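Local structure of probable protein phosphatase 2C 50 (Oryza sativa subsp. japonica, 5ZCG) at residues A264-Q267 and I268-H272; N70-R73 and E74-V78. The protein probably dephosphorylates phosphoserine and phosphothreonine residues of proteins, as a magnesium-dependent phosphatase of the PP2C family. The protein carries 5 engineered substitutions. All coordinates share one frame; numbering follows the deposited sequence.

Two single-helix turns, on opposite layers of one PP2C catalytic domain, illustrate how the same local spacing can be regular in one place and kinked in another. Contact 2 comes first along the chain, on helix 67-91; contact 1 follows on helix 257-274. Their centres lie about 30 Å apart and their nearest atoms about 22 Å, so they do not touch. Helix 67-91 packs on the sheet containing strands 18-28 and 53-63, whereas helix 257-274 packs on the sheet containing strands 241-247 and 313-319. Together they sample both outer helical layers of the alpha-beta-beta-alpha sandwich, near one end of whose central sheets two magnesium ions are bound.

Contact 1. Residues A264-Q267 and I268-H272; sequences ARRQ and ILLWH
Ile268, Leu269, Leu270 and Trp271 each send their backbone N-H one turn back, to the carbonyls of Ala264, Arg265, Arg266 and Gln267 in turn, an unbroken i to i+4 series of alpha-helical bonds. The straightest runs from Leu269 N to Arg265 O, 3.1 Å long with an N-H...O angle of 173°; the shortest joins Leu270 N to Arg266 O at 2.8 Å. On this regular backbone two arginine-leucine pairs repeat the same spacing with different geometry. Arg265 has CG anti to its own N (chi1 157°) and an extended chain up to NE, and its guanidinium stands where Leu269 CD1 lies over one face, above the centre of the group, with CZ 3.8 Å from that methyl. The methyl is thus an apolar lid on a charged plane, while NE makes a long, weak ion pair with Asp242.

Helix 257-274 belongs to an outer layer of the PP2C sandwich, and its inward side is lined by other residues: Ala264 lies on Cys243 and Ile245 of strand 241-247, and Ile268 on Val317 and Asp319 of strand 313-319.

The second pair is aliphatic where it meets. Arg266 and Leu270 run side by side in the same direction, and CG of the arginine touches Leu270 CD1 at 3.6 Å before the chain bends at chi3 (59°) and carries the guanidinium onward. Leu270 CD1 is also approached by Gln267 NE2, at 3.9 Å, the two side chains crossing at a slant. That amide nitrogen lies at the edge of the Arg266 guanidinium, in its plane. Gln267 and Trp271 both turn to helix 291-306, the glutamine resting on Ala296 and Tyr299, the indole on Pro291 and Ala292.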
ATOM      1  N   ALA A 264     -13.474 -20.549  10.094  1.00 37.30           N
ATOM      2  CA  ALA A 264     -13.182 -19.875  11.358  1.00 34.86           C
ATOM      3  C   ALA A 264     -14.170 -20.279  12.442  1.00 34.07           C
ATOM      4  O   ALA A 264     -13.773 -20.643  13.561  1.00 38.87           O
ATOM      5  CB  ALA A 264     -13.189 -18.355  11.157  1.00 30.83           C
ATOM      6  N   ARG A 265     -15.469 -20.220  12.130  1.00 36.99           N
ATOM      7  CA  ARG A 265     -16.472 -20.541  13.142  1.00 41.80           C
ATOM      8  C   ARG A 265     -16.378 -21.997  13.590  1.00 43.73           C
ATOM      9  O   ARG A 265     -16.414 -22.291  14.800  1.00 41.79           O
ATOM     10  CB  ARG A 265     -17.863 -20.221  12.592  1.00 44.56           C
ATOM     11  CG  ARG A 265     -18.993 -20.984  13.256  1.00 50.91           C
ATOM     12  CD  ARG A 265     -20.315 -20.756  12.537  1.00 57.99           C
ATOM     13  NE  ARG A 265     -21.432 -21.324  13.288  1.00 64.25           N
ATOM     14  CZ  ARG A 265     -21.774 -22.608  13.259  1.00 66.02           C
ATOM     15  NH1 ARG A 265     -21.085 -23.460  12.512  1.00 66.84           N
ATOM     16  NH2 ARG A 265     -22.802 -23.044  13.976  1.00 66.15           N
ATOM     17  N   ARG A 266     -16.182 -22.916  12.642  1.00 43.85           N
ATOM     18  CA  ARG A 266     -16.148 -24.320  13.017  1.00 44.14           C
ATOM     19  C   ARG A 266     -14.847 -24.632  13.770  1.00 39.90           C
ATOM     20  O   ARG A 266     -14.831 -25.457  14.686  1.00 40.14           O
ATOM     21  CB  ARG A 266     -16.308 -25.209  11.792  1.00 50.16           C
ATOM     22  CG  ARG A 266     -15.560 -26.532  11.886  1.00 54.65           C
ATOM     23  CD  ARG A 266     -15.887 -27.456  10.742  1.00 56.79           C
ATOM     24  NE  ARG A 266     -15.562 -26.857   9.451  1.00 61.38           N
ATOM     25  CZ  ARG A 266     -14.347 -26.455   9.085  1.00 56.74           C
ATOM     26  NH1 ARG A 266     -13.307 -26.581   9.901  1.00 56.30           N
ATOM     27  NH2 ARG A 266     -14.170 -25.915   7.893  1.00 52.44           N
ATOM     28  N   GLN A 267     -13.741 -23.947  13.437  1.00 38.64           N
ATOM     29  CA  GLN A 267     -12.501 -24.138  14.187  1.00 39.54           C
ATOM     30  C   GLN A 267     -12.655 -23.679  15.627  1.00 38.96           C
ATOM     31  O   GLN A 267     -12.163 -24.341  16.543  1.00 37.91           O
ATOM     32  CB  GLN A 267     -11.360 -23.399  13.486  1.00 36.35           C
ATOM     33  CG  GLN A 267     -10.723 -24.209  12.372  1.00 38.86           C
ATOM     34  CD  GLN A 267     -10.205 -25.552  12.851  1.00 45.96           C
ATOM     35  OE1 GLN A 267      -9.368 -25.614  13.755  1.00 50.17           O
ATOM     36  NE2 GLN A 267     -10.697 -26.635  12.249  1.00 40.10           N
ATOM     37  N   ILE A 268     -13.321 -22.543  15.854  1.00 39.23           N
ATOM     38  CA  ILE A 268     -13.510 -22.077  17.229  1.00 38.02           C
ATOM     39  C   ILE A 268     -14.345 -23.083  18.019  1.00 37.98           C
ATOM     40  O   ILE A 268     -13.971 -23.508  19.130  1.00 42.63           O
ATOM     41  CB  ILE A 268     -14.146 -20.675  17.235  1.00 38.91           C
ATOM     42  CG1 ILE A 268     -13.115 -19.612  16.814  1.00 39.51           C
ATOM     43  CG2 ILE A 268     -14.733 -20.360  18.603  1.00 39.70           C
ATOM     44  CD1 ILE A 268     -13.726 -18.294  16.341  1.00 39.23           C
ATOM     45  N   LEU A 269     -15.481 -23.499  17.443  1.00 36.59           N
ATOM     46  CA  LEU A 269     -16.341 -24.453  18.139  1.00 46.51           C
ATOM     47  C   LEU A 269     -15.619 -25.775  18.387  1.00 46.10           C
ATOM     48  O   LEU A 269     -15.751 -26.372  19.463  1.00 46.76           O
ATOM     49  CB  LEU A 269     -17.624 -24.685  17.342  1.00 49.59           C
ATOM     50  CG  LEU A 269     -18.514 -23.462  17.114  1.00 50.42           C
ATOM     51  CD1 LEU A 269     -19.627 -23.795  16.135  1.00 52.29           C
ATOM     52  CD2 LEU A 269     -19.081 -22.947  18.434  1.00 50.50           C
ATOM     53  N   LEU A 270     -14.836 -26.239  17.408  1.00 42.33           N
ATOM     54  CA  LEU A 270     -14.125 -27.503  17.556  1.00 44.34           C
ATOM     55  C   LEU A 270     -13.067 -27.412  18.643  1.00 46.15           C
ATOM     56  O   LEU A 270     -12.869 -28.371  19.397  1.00 39.66           O
ATOM     57  CB  LEU A 270     -13.490 -27.922  16.229  1.00 43.25           C
ATOM     58  CG  LEU A 270     -14.370 -28.599  15.179  1.00 44.45           C
ATOM     59  CD1 LEU A 270     -13.594 -28.722  13.876  1.00 44.49           C
ATOM     60  CD2 LEU A 270     -14.861 -29.973  15.653  1.00 40.23           C
ATOM     61  N   TRP A 271     -12.355 -26.282  18.727  1.00 44.66           N
ATOM     62  CA  TRP A 271     -11.388 -26.144  19.810  1.00 46.78           C
ATOM     63  C   TRP A 271     -12.080 -26.241  21.159  1.00 51.45           C
ATOM     64  O   TRP A 271     -11.592 -26.931  22.066  1.00 52.43           O
ATOM     65  CB  TRP A 271     -10.614 -24.829  19.718  1.00 44.55           C
ATOM     66  CG  TRP A 271      -9.428 -24.845  20.651  1.00 48.03           C
ATOM     67  CD1 TRP A 271      -8.133 -25.128  20.322  1.00 48.97           C
ATOM     68  CD2 TRP A 271      -9.436 -24.614  22.072  1.00 49.71           C
ATOM     69  NE1 TRP A 271      -7.335 -25.074  21.440  1.00 50.29           N
ATOM     70  CE2 TRP A 271      -8.111 -24.762  22.526  1.00 51.27           C
ATOM     71  CE3 TRP A 271     -10.434 -24.284  22.998  1.00 47.06           C
ATOM     72  CZ2 TRP A 271      -7.756 -24.595  23.867  1.00 50.77           C
ATOM     73  CZ3 TRP A 271     -10.082 -24.125  24.328  1.00 49.86           C
ATOM     74  CH2 TRP A 271      -8.753 -24.277  24.748  1.00 50.87           C
ATOM     75  N   HIS A 272     -13.229 -25.577  21.309  1.00 50.96           N
ATOM     76  CA  HIS A 272     -13.903 -25.646  22.604  1.00 52.36           C
ATOM     77  C   HIS A 272     -14.364 -27.069  22.912  1.00 52.78           C
ATOM     78  O   HIS A 272     -14.237 -27.540  24.050  1.00 49.31           O
ATOM     79  CB  HIS A 272     -15.082 -24.678  22.642  1.00 57.27           C
ATOM     80  CG  HIS A 272     -14.680 -23.247  22.818  1.00 61.15           C
ATOM     81  ND1 HIS A 272     -13.894 -22.819  23.865  1.00 60.96           N
ATOM     82  CD2 HIS A 272     -14.950 -22.147  22.076  1.00 61.04           C
ATOM     83  CE1 HIS A 272     -13.696 -21.517  23.762  1.00 61.89           C
ATOM     84  NE2 HIS A 272     -14.328 -21.085  22.685  1.00 60.97           N
TER

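Contact 2. Residues N70-R73 and E74-V78; sequences NYCR and ERIHV
Tyr71 and Arg75, one helical turn apart, lie side by side and point the same way, the arginine's aliphatic stem laid over one face of the ring. The touching atom is Arg75 CG, 3.7 Å from the centroid of the Tyr71 ring and 24° off its normal, a CH-pi contact displaced toward the hydroxyl-bearing rim. Bends at chi2 and chi3 then carry the guanidinium on past the phenol, its plane 46° from that of the ring. Both polar ends converge on Glu117: Tyr71 OH hydrogen-bonds one carboxylate oxygen and Arg75 NH2 makes a salt bridge with the other. Were Tyr71 replaced by alanine, Arg75 CG would probably lose its aromatic floor and Glu117 one of its two partners here.

Arg73 and Glu74 also run alongside each other, but with guanidinium and carboxylate planes 88° apart. Glu74 OE1 sits at the guanidinium edge, 3.5 Å from Arg73 NE, which makes a salt bridge with only a weak hydrogen bond.

The helix is kinked at His77 and Val78, whose N atoms have no bond to the turn before. Cys72 O accepts a bond from Ile76 N at 3.0 Å and another from Arg75 N, the latter lying above the carbonyl plane. For His77 N the usual acceptor would be Arg73 O; a water instead accepts from His77 N at 2.9 Å and donates to Cys72 O, and it also bonds His77 ND1, in the plane of the imidazole.

Cys72 and Ile76, meeting through Cys72 CB and Ile76 CD1 at 4.0 Å, face the sheet at Phe60 and Ile217. Arg73 and His77 reach strands 18-28 and 53-63, while Tyr71 and Ile76 pack on Val114 of the adjoining helix 99-118.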
ATOM      1  N   ASN A  70       4.410  -1.265   9.294  1.00 28.17           N
ATOM      2  CA  ASN A  70       4.820  -1.237  10.696  1.00 29.38           C
ATOM      3  C   ASN A  70       4.468   0.090  11.349  1.00 28.17           C
ATOM      4  O   ASN A  70       4.041   0.125  12.515  1.00 27.22           O
ATOM      5  CB  ASN A  70       6.322  -1.495  10.808  1.00 30.60           C
ATOM      6  CG  ASN A  70       6.688  -2.930  10.498  1.00 34.82           C
ATOM      7  OD1 ASN A  70       5.834  -3.813  10.507  1.00 37.24           O
ATOM      8  ND2 ASN A  70       7.961  -3.168  10.216  1.00 32.46           N
ATOM      9  N   TYR A  71       4.637   1.190  10.614  1.00 28.60           N
ATOM     10  CA  TYR A  71       4.243   2.485  11.150  1.00 30.21           C
ATOM     11  C   TYR A  71       2.747   2.518  11.435  1.00 32.09           C
ATOM     12  O   TYR A  71       2.314   3.078  12.448  1.00 32.65           O
ATOM     13  CB  TYR A  71       4.633   3.605  10.185  1.00 25.86           C
ATOM     14  CG  TYR A  71       4.509   4.973  10.811  1.00 30.48           C
ATOM     15  CD1 TYR A  71       5.518   5.480  11.621  1.00 32.30           C
ATOM     16  CD2 TYR A  71       3.373   5.746  10.614  1.00 33.43           C
ATOM     17  CE1 TYR A  71       5.403   6.720  12.207  1.00 36.12           C
ATOM     18  CE2 TYR A  71       3.248   6.996  11.200  1.00 32.45           C
ATOM     19  CZ  TYR A  71       4.270   7.475  11.990  1.00 35.61           C
ATOM     20  OH  TYR A  71       4.151   8.708  12.575  1.00 40.97           O
ATOM     21  N   CYS A  72       1.940   1.915  10.558  1.00 28.60           N
ATOM     22  CA  CYS A  72       0.503   1.862  10.808  1.00 28.93           C
ATOM     23  C   CYS A  72       0.209   1.053  12.061  1.00 30.41           C
ATOM     24  O   CYS A  72      -0.553   1.496  12.932  1.00 28.78           O
ATOM     25  CB  CYS A  72      -0.224   1.279   9.602  1.00 27.52           C
ATOM     26  SG  CYS A  72      -0.326   2.403   8.192  1.00 30.11           S
ATOM     27  N   ARG A  73       0.848  -0.119  12.184  1.00 23.89           N
ATOM     28  CA  ARG A  73       0.685  -0.951  13.373  1.00 30.70           C
ATOM     29  C   ARG A  73       0.984  -0.173  14.649  1.00 33.28           C
ATOM     30  O   ARG A  73       0.311  -0.358  15.668  1.00 35.00           O
ATOM     31  CB  ARG A  73       1.588  -2.188  13.287  1.00 30.73           C
ATOM     32  CG  ARG A  73       1.716  -2.948  14.602  1.00 33.50           C
ATOM     33  CD  ARG A  73       2.833  -3.991  14.573  1.00 42.20           C
ATOM     34  NE  ARG A  73       4.159  -3.385  14.602  1.00 50.79           N
ATOM     35  CZ  ARG A  73       5.210  -3.841  13.926  1.00 56.92           C
ATOM     36  NH1 ARG A  73       5.097  -4.918  13.158  1.00 57.29           N
ATOM     37  NH2 ARG A  73       6.377  -3.218  14.019  1.00 60.95           N
ATOM     38  N   GLU A  74       1.998   0.692  14.618  1.00 35.72           N
ATOM     39  CA  GLU A  74       2.381   1.413  15.829  1.00 38.54           C
ATOM     40  C   GLU A  74       1.598   2.704  16.056  1.00 36.96           C
ATOM     41  O   GLU A  74       1.481   3.143  17.206  1.00 37.13           O
ATOM     42  CB  GLU A  74       3.881   1.737  15.805  1.00 42.88           C
ATOM     43  CG  GLU A  74       4.775   0.514  15.636  1.00 51.85           C
ATOM     44  CD  GLU A  74       4.980  -0.252  16.934  1.00 59.88           C
ATOM     45  OE1 GLU A  74       5.672  -1.291  16.913  1.00 62.60           O
ATOM     46  OE2 GLU A  74       4.450   0.186  17.978  1.00 63.84           O
ATOM     47  N   ARG A  75       1.048   3.318  15.008  1.00 33.78           N
ATOM     48  CA  ARG A  75       0.518   4.673  15.122  1.00 32.01           C
ATOM     49  C   ARG A  75      -0.990   4.804  14.966  1.00 27.57           C
ATOM     50  O   ARG A  75      -1.560   5.758  15.509  1.00 33.54           O
ATOM     51  CB  ARG A  75       1.185   5.592  14.091  1.00 39.18           C
ATOM     52  CG  ARG A  75       2.511   6.165  14.557  1.00 44.35           C
ATOM     53  CD  ARG A  75       2.347   6.995  15.821  1.00 40.56           C
ATOM     54  NE  ARG A  75       1.807   8.320  15.545  1.00 41.08           N
ATOM     55  CZ  ARG A  75       1.660   9.267  16.466  1.00 43.23           C
ATOM     56  NH1 ARG A  75       2.016   9.028  17.721  1.00 43.84           N
ATOM     57  NH2 ARG A  75       1.161  10.452  16.135  1.00 42.90           N
ATOM     58  N   ILE A  76      -1.648   3.939  14.186  1.00 25.62           N
ATOM     59  CA  ILE A  76      -3.058   4.185  13.897  1.00 26.50           C
ATOM     60  C   ILE A  76      -3.876   4.165  15.180  1.00 27.83           C
ATOM     61  O   ILE A  76      -4.739   5.024  15.388  1.00 27.82           O
ATOM     62  CB  ILE A  76      -3.603   3.183  12.869  1.00 30.33           C
ATOM     63  CG1 ILE A  76      -3.161   3.586  11.462  1.00 33.57           C
ATOM     64  CG2 ILE A  76      -5.127   3.135  12.951  1.00 30.25           C
ATOM     65  CD1 ILE A  76      -3.814   2.782  10.367  1.00 39.08           C
ATOM     66  N   HIS A  77      -3.626   3.193  16.062  1.00 26.67           N
ATOM     67  CA  HIS A  77      -4.451   3.103  17.262  1.00 29.13           C
ATOM     68  C   HIS A  77      -4.216   4.288  18.189  1.00 27.57           C
ATOM     69  O   HIS A  77      -5.156   4.746  18.844  1.00 31.62           O
ATOM     70  CB  HIS A  77      -4.216   1.780  18.000  1.00 28.76           C
ATOM     71  CG  HIS A  77      -2.899   1.685  18.703  1.00 33.04           C
ATOM     72  ND1 HIS A  77      -1.771   1.164  18.104  1.00 36.02           N
ATOM     73  CD2 HIS A  77      -2.539   2.005  19.968  1.00 33.64           C
ATOM     74  CE1 HIS A  77      -0.768   1.185  18.964  1.00 34.75           C
ATOM     75  NE2 HIS A  77      -1.207   1.692  20.102  1.00 35.72           N
ATOM     76  N   VAL A  78      -2.993   4.828  18.217  1.00 29.11           N
ATOM     77  CA  VAL A  78      -2.698   5.987  19.058  1.00 31.37           C
ATOM     78  C   VAL A  78      -3.399   7.229  18.517  1.00 33.67           C
ATOM     79  O   VAL A  78      -4.065   7.971  19.262  1.00 36.07           O
ATOM     80  CB  VAL A  78      -1.175   6.207  19.138  1.00 33.46           C
ATOM     81  CG1 VAL A  78      -0.845   7.439  19.998  1.00 31.07           C
ATOM     82  CG2 VAL A  78      -0.466   4.959  19.652  1.00 34.42           C
TER
HETATM   83  O   HOH W   1      -2.534   0.712  15.080  1.00 32.02           O